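Local coordinates for protein putative oxidoreductase FAD-binding subunit (Sulfolobus tokodaii, PDB 4ZOH) that binds flavin-adenine dinucleotide and probably passes electrons through it as the flavoprotein subunit of a molybdopterin-dependent dehydrogenase, at residues F186-L194 and V205-N213; V217-L226 and K238-S246. All blocks are in the same frame, centred on the assembly; numbering follows the deposited sequence.

Interaction 1 of 2, residues F186-L194 and V205-N213; sequences FAIVGVALL and VRIGLTAVN. With FAD (flavin-adenine dinucleotide), chain H.
Gly-190 and Thr-210 open an antiparallel ladder of six backbone hydrogen bonds that runs through Ala-192/Gly-208 to Leu-194/Arg-206, the core of a beta hairpin. Five of the bonds are nearly straight; the sixth, from Arg-206 N to Leu-194 O, is more bent (156°). On the face of Val-191, Leu-193, Ile-207 and Leu-209 the packing is close. Val-191 meets a neighbour with each methyl: CG1, anti to the backbone N (chi1 -173°), reaches Ile-207 CG2 at 3.8 Å, while CG2 lies beside Leu-209 CD2 at 3.8 Å. Leu-193 CD1 runs alongside Ile-207, 4.1 Å from its CG1. The other face is lined sparingly at Gly-190, where Thr-210 CG2 sits 3.7 Å from the glycine CA, in space that a side chain would contest. Toward Ala-187, Ile-188 and Ala-211 the ladder gives way to a looser, water-bridged end. There Ala-211 CB rests against Ala-187 O, and a water donates to both Ile-188 O (2.6 Å) and Ala-211 O. Just before the strand, Phe-186 lays its ring face over the flavin, CZ 3.2 Å from FAD C10, as part of the cofactor pocket. The hairpin lies between strands 173-179 and 217-218 in a four-stranded sheet; helix 257-276 packs on Val-191 and Leu-193, and helix 220-226 on Val-205 and Ile-207.

Interaction 2 of 2, residues V217-L226 and K238-S246; sequences VRAKGAEEEL and KAATRAMES
Arg-242 fits as a knob among Gly-221, Ala-222, Glu-224 and Glu-225, where the helical segments 220-226 and 238-243 run nearly antiparallel (160°), 7.0 Å apart at the closest approach of their axes. The apolar contacts are made by small residues: Ala-222 CB lies 3.8 Å from Ala-243 CB, Ala-219 CB packs on the same methyl, and Leu-226 CG presses on Ala-239 CB at 3.5 Å. Gly-221, without a side chain, lets the guanidinium lie flat over its CA.

Salt bridges fan out from the edge of that guanidinium. NH2 gives one nearly straight bond to Glu-224 OE1 (3.1 Å, 174°), entering from above the carboxylate plane, and another to the anti lone pair of Glu-225 OE1 at 3.2 Å. Within its own segment, Arg-242 grips Glu-245 side-on, NE to OE2 at 2.8 Å and NH1 to OE1; a bend at chi3 (65°) turns the group across the helix toward its acidic partners. Replacing Arg-242 by an alanine would probably leave Glu-224 and Glu-245 without this arginine partner, take one of several positive neighbours from Glu-225, and open a gap over Gly-221.

Water also takes part: one accepts from Arg-242 NH1, its very short link to Glu-224 OE2 being doubtful, and another joins Lys-238 NZ to Glu-225 OE1. Glu-225 OE2 is paired with Lys-229. At the far end Val-217 CG2 touches Ser-246 O at 3.5 Å.

A seam of alanines runs beneath an ionic network, in which the arginine probably helps to offset the repulsion among three carboxylates.

Along the chain, strand 189-198 turns back into strand 201-210, and interaction 1 closes this hairpin just after Phe-186 has met the flavin. The chain then enters strand 217-218 and helix 220-226, and interaction 2 closes the next loop when helix 233-243 returns against them. The two contacts are in series, neither nested nor crossed, with centres about 11 Å apart. They join at strand 201-210: Ile-207 O probably accepts from Ala-219 N (2.8 Å), while Ile-207 N probably donates to Glu-223 OE2. Together they tie the sheet to its helical layer, consistent with the C-terminal domain of CO dehydrogenase flavoproteins.

Interaction 1 of 2, residues F186-L194 and V205-N213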
loop_
_atom_site.group_PDB
_atom_site.type_symbol
_atom_site.label_atom_id
_atom_site.label_comp_id
_atom_site.label_asym_id
_atom_site.label_seq_id
_atom_site.Cartn_x
_atom_site.Cartn_y
_atom_site.Cartn_z
ATOM N N PHE B 186 -3.406 34.743 -20.774
ATOM C CA PHE B 186 -3.196 36.169 -20.753
ATOM C C PHE B 186 -3.376 36.771 -22.180
ATOM O O PHE B 186 -3.274 36.075 -23.223
ATOM C CB PHE B 186 -1.768 36.424 -20.325
ATOM C CG PHE B 186 -1.588 36.455 -18.832
ATOM C CD1 PHE B 186 -1.710 37.650 -18.134
ATOM C CD2 PHE B 186 -1.330 35.253 -18.095
ATOM C CE1 PHE B 186 -1.523 37.692 -16.747
ATOM C CE2 PHE B 186 -1.174 35.312 -16.706
ATOM C CZ PHE B 186 -1.259 36.524 -16.045
ATOM N N ALA B 187 -3.642 38.058 -22.235
ATOM C CA ALA B 187 -3.764 38.761 -23.537
ATOM C C ALA B 187 -2.503 38.739 -24.399
ATOM O O ALA B 187 -1.437 39.031 -23.885
ATOM C CB ALA B 187 -4.179 40.204 -23.300
ATOM N N ILE B 188 -2.647 38.355 -25.673
ATOM C CA ILE B 188 -1.646 38.629 -26.707
ATOM C C ILE B 188 -1.739 40.143 -27.031
ATOM O O ILE B 188 -0.727 40.842 -27.112
ATOM C CB ILE B 188 -1.889 37.833 -28.016
ATOM C CG1 ILE B 188 -1.597 36.319 -27.837
ATOM C CG2 ILE B 188 -1.014 38.419 -29.140
ATOM C CD1 ILE B 188 -2.312 35.437 -28.821
ATOM N N VAL B 189 -2.962 40.625 -27.237
ATOM C CA VAL B 189 -3.266 42.058 -27.324
ATOM C C VAL B 189 -4.598 42.302 -26.569
ATOM O O VAL B 189 -5.532 41.527 -26.713
ATOM C CB VAL B 189 -3.398 42.517 -28.799
ATOM C CG1 VAL B 189 -3.787 43.989 -28.803
ATOM C CG2 VAL B 189 -2.083 42.296 -29.594
ATOM N N GLY B 190 -4.672 43.342 -25.766
ATOM C CA GLY B 190 -5.962 43.731 -25.199
ATOM C C GLY B 190 -6.320 45.184 -25.475
ATOM O O GLY B 190 -5.498 46.072 -25.267
ATOM N N VAL B 191 -7.565 45.416 -25.924
ATOM C CA VAL B 191 -8.059 46.791 -26.173
ATOM C C VAL B 191 -9.381 47.030 -25.419
ATOM O O VAL B 191 -10.379 46.290 -25.625
ATOM C CB VAL B 191 -8.229 47.146 -27.678
ATOM C CG1 VAL B 191 -8.587 48.651 -27.842
ATOM C CG2 VAL B 191 -6.988 46.811 -28.497
ATOM N N ALA B 192 -9.326 48.003 -24.507
ATOM C CA ALA B 192 -10.478 48.422 -23.722
ATOM C C ALA B 192 -11.031 49.769 -24.175
ATOM O O ALA B 192 -10.305 50.773 -24.153
ATOM C CB ALA B 192 -10.150 48.505 -22.231
ATOM N N LEU B 193 -12.312 49.783 -24.521
ATOM C CA LEU B 193 -12.908 51.005 -25.042
ATOM C C LEU B 193 -14.078 51.476 -24.163
ATOM O O LEU B 193 -14.927 50.664 -23.752
ATOM C CB LEU B 193 -13.411 50.783 -26.481
ATOM C CG LEU B 193 -13.795 52.081 -27.262
ATOM C CD1 LEU B 193 -13.352 51.991 -28.713
ATOM C CD2 LEU B 193 -15.308 52.258 -27.207
ATOM N N LEU B 194 -14.094 52.784 -23.917
ATOM C CA LEU B 194 -15.284 53.495 -23.424
ATOM C C LEU B 194 -15.595 54.715 -24.306
ATOM O O LEU B 194 -14.703 55.502 -24.659
ATOM C CB LEU B 194 -15.059 54.000 -22.028
ATOM C CG LEU B 194 -15.434 53.077 -20.876
ATOM C CD1 LEU B 194 -14.646 53.547 -19.686
ATOM C CD2 LEU B 194 -16.933 53.150 -20.611
ATOM N N VAL B 205 -14.358 59.666 -25.632
ATOM C CA VAL B 205 -13.856 58.351 -26.027
ATOM C C VAL B 205 -12.574 58.027 -25.253
ATOM O O VAL B 205 -11.764 58.906 -25.020
ATOM C CB VAL B 205 -13.709 58.189 -27.544
ATOM C CG1 VAL B 205 -12.726 59.224 -28.098
ATOM C CG2 VAL B 205 -13.341 56.746 -27.916
ATOM N N ARG B 206 -12.449 56.784 -24.771
ATOM C CA ARG B 206 -11.219 56.366 -24.071
ATOM C C ARG B 206 -10.803 54.995 -24.537
ATOM O O ARG B 206 -11.623 54.073 -24.614
ATOM C CB ARG B 206 -11.431 56.391 -22.560
ATOM C CG ARG B 206 -11.804 57.748 -21.996
ATOM C CD ARG B 206 -13.067 57.586 -21.177
ATOM N NE ARG B 206 -13.371 58.728 -20.340
ATOM C CZ ARG B 206 -12.805 59.036 -19.176
ATOM N NH1 ARG B 206 -11.853 58.284 -18.624
ATOM N NH2 ARG B 206 -13.203 60.129 -18.535
ATOM N N ILE B 207 -9.536 54.884 -24.906
ATOM C CA ILE B 207 -9.005 53.637 -25.450
ATOM C C ILE B 207 -7.744 53.180 -24.707
ATOM O O ILE B 207 -6.728 53.925 -24.652
ATOM C CB ILE B 207 -8.770 53.743 -26.946
ATOM C CG1 ILE B 207 -10.072 54.177 -27.628
ATOM C CG2 ILE B 207 -8.316 52.391 -27.460
ATOM C CD1 ILE B 207 -10.012 54.331 -29.131
ATOM N N GLY B 208 -7.820 52.004 -24.055
ATOM C CA GLY B 208 -6.628 51.505 -23.322
ATOM C C GLY B 208 -6.007 50.284 -23.991
ATOM O O GLY B 208 -6.714 49.403 -24.483
ATOM N N LEU B 209 -4.678 50.251 -24.017
ATOM C CA LEU B 209 -3.975 49.159 -24.615
ATOM C C LEU B 209 -3.129 48.452 -23.564
ATOM O O LEU B 209 -2.319 49.055 -22.846
ATOM C CB LEU B 209 -3.077 49.626 -25.774
ATOM C CG LEU B 209 -3.591 50.414 -26.993
ATOM C CD1 LEU B 209 -2.414 50.611 -27.953
ATOM C CD2 LEU B 209 -4.816 49.797 -27.673
ATOM N N THR B 210 -3.313 47.147 -23.526
ATOM C CA THR B 210 -2.481 46.289 -22.726
ATOM C C THR B 210 -1.784 45.238 -23.595
ATOM O O THR B 210 -2.194 44.947 -24.748
ATOM C CB THR B 210 -3.279 45.681 -21.542
ATOM O OG1 THR B 210 -2.353 45.072 -20.620
ATOM C CG2 THR B 210 -4.320 44.673 -22.046
ATOM N N ALA B 211 -0.721 44.697 -23.013
ATOM C CA ALA B 211 0.155 43.639 -23.564
ATOM C C ALA B 211 1.016 44.075 -24.715
ATOM O O ALA B 211 1.658 43.216 -25.368
ATOM C CB ALA B 211 -0.618 42.364 -23.921
ATOM N N VAL B 212 1.016 45.383 -24.990
ATOM C CA VAL B 212 1.765 45.928 -26.135
ATOM C C VAL B 212 2.795 47.006 -25.757
ATOM O O VAL B 212 3.350 47.673 -26.636
ATOM C CB VAL B 212 0.848 46.379 -27.323
ATOM C CG1 VAL B 212 0.114 45.185 -27.932
ATOM C CG2 VAL B 212 -0.166 47.476 -26.953
ATOM N N ASN B 213 3.031 47.177 -24.456
ATOM C CA ASN B 213 4.026 48.104 -23.894
ATOM C C ASN B 213 4.405 47.557 -22.531
ATOM O O ASN B 213 3.798 46.595 -22.089
ATOM C CB ASN B 213 3.414 49.499 -23.680
ATOM C CG ASN B 213 2.808 50.079 -24.941
ATOM O OD1 ASN B 213 3.525 50.623 -25.781
ATOM N ND2 ASN B 213 1.497 49.950 -25.091
HETATM P PA FAD H . -1.462 37.747 -5.189
HETATM O O1A FAD H . -0.883 36.665 -6.037
HETATM O O2A FAD H . -1.938 37.484 -3.825
HETATM O O5B FAD H . -0.430 38.912 -5.054
HETATM C C5B FAD H . 0.281 39.395 -6.235
HETATM C C4B FAD H . 1.301 40.582 -5.789
HETATM O O4B FAD H . 0.611 41.704 -5.105
HETATM C C3B FAD H . 2.240 40.024 -4.726
HETATM O O3B FAD H . 3.524 40.563 -4.924
HETATM C C2B FAD H . 1.618 40.442 -3.372
HETATM O O2B FAD H . 2.560 40.552 -2.298
HETATM C C1B FAD H . 1.091 41.800 -3.684
HETATM N N9A FAD H . -0.213 42.231 -3.194
HETATM C C8A FAD H . -1.372 41.577 -3.210
HETATM N N7A FAD H . -2.348 42.389 -2.743
HETATM C C5A FAD H . -1.774 43.579 -2.440
HETATM C C6A FAD H . -2.261 44.806 -1.943
HETATM N N6A FAD H . -3.565 44.907 -1.702
HETATM N N1A FAD H . -1.408 45.826 -1.730
HETATM C C2A FAD H . -0.090 45.737 -2.048
HETATM N N3A FAD H . 0.399 44.583 -2.513
HETATM C C4A FAD H . -0.416 43.488 -2.726
HETATM N N1 FAD H . -4.338 37.911 -14.998
HETATM C C2 FAD H . -4.806 38.668 -16.068
HETATM O O2 FAD H . -4.815 39.878 -15.978
HETATM N N3 FAD H . -5.257 38.070 -17.206
HETATM C C4 FAD H . -5.238 36.721 -17.335
HETATM O O4 FAD H . -5.702 36.231 -18.370
HETATM C C4X FAD H . -4.735 35.940 -16.272
HETATM N N5 FAD H . -4.721 34.568 -16.397
HETATM C C5X FAD H . -4.188 33.794 -15.323
HETATM C C6 FAD H . -4.120 32.415 -15.488
HETATM C C7 FAD H . -3.634 31.613 -14.444
HETATM C C7M FAD H . -3.596 30.090 -14.698
HETATM C C8 FAD H . -3.182 32.210 -13.249
HETATM C C8M FAD H . -2.599 31.395 -12.063
HETATM C C9 FAD H . -3.203 33.609 -13.101
HETATM C C9A FAD H . -3.725 34.396 -14.131
HETATM N N10 FAD H . -3.771 35.804 -14.030
HETATM C C10 FAD H . -4.288 36.542 -15.111
HETATM C "C1'" FAD H . -3.303 36.515 -12.845
HETATM C "C2'" FAD H . -4.426 36.658 -11.801
HETATM O "O2'" FAD H . -5.353 37.654 -12.282
HETATM C "C3'" FAD H . -3.887 37.009 -10.385
HETATM O "O3'" FAD H . -4.981 36.770 -9.497
HETATM C "C4'" FAD H . -3.442 38.455 -10.242
HETATM O "O4'" FAD H . -2.497 38.736 -11.274
HETATM C "C5'" FAD H . -2.803 38.736 -8.865
HETATM O "O5'" FAD H . -3.914 38.959 -7.957
HETATM P P FAD H . -4.012 38.131 -6.619
HETATM O O1P FAD H . -5.079 38.749 -5.776
HETATM O O2P FAD H . -4.135 36.685 -6.910
HETATM O O3P FAD H . -2.601 38.518 -6.021
HETATM O O HOH W 1 1.654 40.556 -26.213
#

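Interaction 2 of 2, residues V217-L226 and K238-S246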
loop_
_atom_site.group_PDB
_atom_site.type_symbol
_atom_site.label_atom_id
_atom_site.label_comp_id
_atom_site.label_asym_id
_atom_site.label_seq_id
_atom_site.Cartn_x
_atom_site.Cartn_y
_atom_site.Cartn_z
ATOM N N VAL B 217 -1.192 51.842 -21.896
ATOM C CA VAL B 217 -1.280 53.232 -22.414
ATOM C C VAL B 217 -2.628 53.584 -23.027
ATOM O O VAL B 217 -3.404 52.696 -23.415
ATOM C CB VAL B 217 -0.168 53.570 -23.439
ATOM C CG1 VAL B 217 1.199 53.455 -22.777
ATOM C CG2 VAL B 217 -0.236 52.665 -24.652
ATOM N N ARG B 218 -2.885 54.882 -23.127
ATOM C CA ARG B 218 -4.038 55.395 -23.858
ATOM C C ARG B 218 -3.769 55.387 -25.363
ATOM O O ARG B 218 -2.701 55.734 -25.755
ATOM C CB ARG B 218 -4.340 56.802 -23.363
ATOM C CG ARG B 218 -4.978 56.815 -21.981
ATOM C CD ARG B 218 -6.362 56.182 -22.018
ATOM N NE ARG B 218 -7.335 57.161 -22.457
ATOM C CZ ARG B 218 -7.878 58.065 -21.652
ATOM N NH1 ARG B 218 -7.579 58.117 -20.354
ATOM N NH2 ARG B 218 -8.727 58.921 -22.147
ATOM N N ALA B 219 -4.707 54.996 -26.222
ATOM C CA ALA B 219 -4.403 55.064 -27.643
ATOM C C ALA B 219 -4.762 56.499 -28.132
ATOM O O ALA B 219 -5.786 56.713 -28.825
ATOM C CB ALA B 219 -5.144 53.977 -28.411
ATOM N N LYS B 220 -3.907 57.449 -27.714
ATOM C CA LYS B 220 -4.054 58.906 -27.904
ATOM C C LYS B 220 -4.470 59.327 -29.326
ATOM O O LYS B 220 -5.352 60.175 -29.525
ATOM C CB LYS B 220 -2.751 59.623 -27.469
ATOM C CG LYS B 220 -2.474 59.703 -25.960
ATOM C CD LYS B 220 -3.267 60.794 -25.225
ATOM C CE LYS B 220 -4.747 60.425 -24.908
ATOM N NZ LYS B 220 -5.081 60.181 -23.464
ATOM N N GLY B 221 -3.849 58.691 -30.310
ATOM C CA GLY B 221 -4.097 58.981 -31.714
ATOM C C GLY B 221 -5.440 58.465 -32.169
ATOM O O GLY B 221 -6.115 59.084 -33.029
ATOM N N ALA B 222 -5.841 57.317 -31.628
ATOM C CA ALA B 222 -7.146 56.788 -31.996
ATOM C C ALA B 222 -8.223 57.672 -31.365
ATOM O O ALA B 222 -9.289 57.945 -31.972
ATOM C CB ALA B 222 -7.288 55.326 -31.591
ATOM N N GLU B 223 -7.910 58.157 -30.178
ATOM C CA GLU B 223 -8.790 59.088 -29.479
ATOM C C GLU B 223 -9.032 60.435 -30.193
ATOM O O GLU B 223 -10.201 60.786 -30.465
ATOM C CB GLU B 223 -8.330 59.284 -28.040
ATOM C CG GLU B 223 -8.718 58.090 -27.200
ATOM C CD GLU B 223 -8.054 58.108 -25.843
ATOM O OE1 GLU B 223 -7.701 59.213 -25.361
ATOM O OE2 GLU B 223 -7.913 57.005 -25.259
ATOM N N GLU B 224 -7.952 61.174 -30.466
ATOM C CA GLU B 224 -7.953 62.320 -31.396
ATOM C C GLU B 224 -8.832 62.105 -32.629
ATOM O O GLU B 224 -9.719 62.862 -32.890
ATOM C CB GLU B 224 -6.555 62.520 -31.896
ATOM C CG GLU B 224 -5.778 63.616 -31.223
ATOM C CD GLU B 224 -4.535 63.862 -32.036
ATOM O OE1 GLU B 224 -4.662 64.060 -33.259
ATOM O OE2 GLU B 224 -3.432 63.790 -31.479
ATOM N N GLU B 225 -8.635 61.015 -33.339
ATOM C CA GLU B 225 -9.440 60.708 -34.520
ATOM C C GLU B 225 -10.952 60.586 -34.300
ATOM O O GLU B 225 -11.725 60.759 -35.236
ATOM C CB GLU B 225 -8.904 59.446 -35.148
ATOM C CG GLU B 225 -8.555 59.536 -36.605
ATOM C CD GLU B 225 -8.192 60.948 -37.049
ATOM O OE1 GLU B 225 -7.068 61.486 -36.711
ATOM O OE2 GLU B 225 -9.100 61.468 -37.727
ATOM N N LEU B 226 -11.396 60.306 -33.075
ATOM C CA LEU B 226 -12.809 60.006 -32.915
ATOM C C LEU B 226 -13.503 61.080 -32.129
ATOM O O LEU B 226 -14.699 61.233 -32.238
ATOM C CB LEU B 226 -13.045 58.645 -32.208
ATOM C CG LEU B 226 -12.536 57.335 -32.794
ATOM C CD1 LEU B 226 -12.381 56.279 -31.680
ATOM C CD2 LEU B 226 -13.496 56.854 -33.900
ATOM N N LYS B 238 -9.737 54.997 -39.683
ATOM C CA LYS B 238 -8.607 55.853 -39.410
ATOM C C LYS B 238 -8.171 55.764 -37.945
ATOM O O LYS B 238 -6.970 55.763 -37.671
ATOM C CB LYS B 238 -8.874 57.320 -39.853
ATOM C CG LYS B 238 -7.538 58.069 -39.963
ATOM C CD LYS B 238 -7.503 59.398 -40.704
ATOM C CE LYS B 238 -6.026 59.797 -40.773
ATOM N NZ LYS B 238 -5.762 61.242 -40.517
ATOM N N ALA B 239 -9.134 55.733 -37.010
ATOM C CA ALA B 239 -8.815 55.657 -35.579
ATOM C C ALA B 239 -8.131 54.336 -35.277
ATOM O O ALA B 239 -7.137 54.294 -34.565
ATOM C CB ALA B 239 -10.071 55.772 -34.765
ATOM N N ALA B 240 -8.644 53.270 -35.882
ATOM C CA ALA B 240 -8.112 51.912 -35.676
ATOM C C ALA B 240 -6.632 51.885 -36.129
ATOM O O ALA B 240 -5.754 51.378 -35.402
ATOM C CB ALA B 240 -8.964 50.841 -36.389
ATOM N N THR B 241 -6.366 52.496 -37.294
ATOM C CA THR B 241 -4.983 52.763 -37.775
ATOM C C THR B 241 -4.158 53.513 -36.755
ATOM O O THR B 241 -3.038 53.083 -36.426
ATOM C CB THR B 241 -4.964 53.455 -39.193
ATOM O OG1 THR B 241 -5.736 52.655 -40.075
ATOM C CG2 THR B 241 -3.545 53.558 -39.791
ATOM N N ARG B 242 -4.699 54.590 -36.196
ATOM C CA ARG B 242 -3.855 55.448 -35.341
ATOM C C ARG B 242 -3.560 54.864 -33.975
ATOM O O ARG B 242 -2.626 55.315 -33.275
ATOM C CB ARG B 242 -4.436 56.862 -35.219
ATOM C CG ARG B 242 -4.350 57.614 -36.539
ATOM C CD ARG B 242 -4.494 59.081 -36.338
ATOM N NE ARG B 242 -3.361 59.528 -35.559
ATOM C CZ ARG B 242 -3.363 60.663 -34.881
ATOM N NH1 ARG B 242 -2.291 60.990 -34.176
ATOM N NH2 ARG B 242 -4.441 61.456 -34.914
ATOM N N ALA B 243 -4.358 53.872 -33.581
ATOM C CA ALA B 243 -4.127 53.142 -32.315
ATOM C C ALA B 243 -2.719 52.446 -32.332
ATOM O O ALA B 243 -2.046 52.358 -31.304
ATOM C CB ALA B 243 -5.271 52.131 -32.109
ATOM N N MET B 244 -2.274 51.982 -33.506
ATOM C CA MET B 244 -0.920 51.410 -33.715
ATOM C C MET B 244 0.211 52.327 -33.300
ATOM O O MET B 244 1.286 51.836 -32.944
ATOM C CB MET B 244 -0.724 50.964 -35.160
ATOM C CG MET B 244 -1.738 49.950 -35.582
ATOM S SD MET B 244 -1.237 48.944 -36.955
ATOM C CE MET B 244 -1.216 50.242 -38.204
ATOM N N GLU B 245 -0.051 53.643 -33.281
ATOM C CA GLU B 245 0.962 54.619 -32.893
ATOM C C GLU B 245 1.321 54.475 -31.445
ATOM O O GLU B 245 2.463 54.780 -31.072
ATOM C CB GLU B 245 0.522 56.061 -33.144
ATOM C CG GLU B 245 0.186 56.356 -34.597
ATOM C CD GLU B 245 -0.506 57.695 -34.795
ATOM O OE1 GLU B 245 -0.472 58.552 -33.875
ATOM O OE2 GLU B 245 -1.087 57.886 -35.881
ATOM N N SER B 246 0.376 54.032 -30.614
ATOM C CA SER B 246 0.678 53.884 -29.164
ATOM C C SER B 246 1.261 52.506 -28.768
ATOM O O SER B 246 1.590 52.309 -27.605
ATOM C CB SER B 246 -0.516 54.232 -28.285
ATOM O OG SER B 246 -1.201 55.331 -28.824
HETATM O O HOH W 2 -1.639 63.346 -33.029
HETATM O O HOH W 3 -4.524 62.544 -38.410
#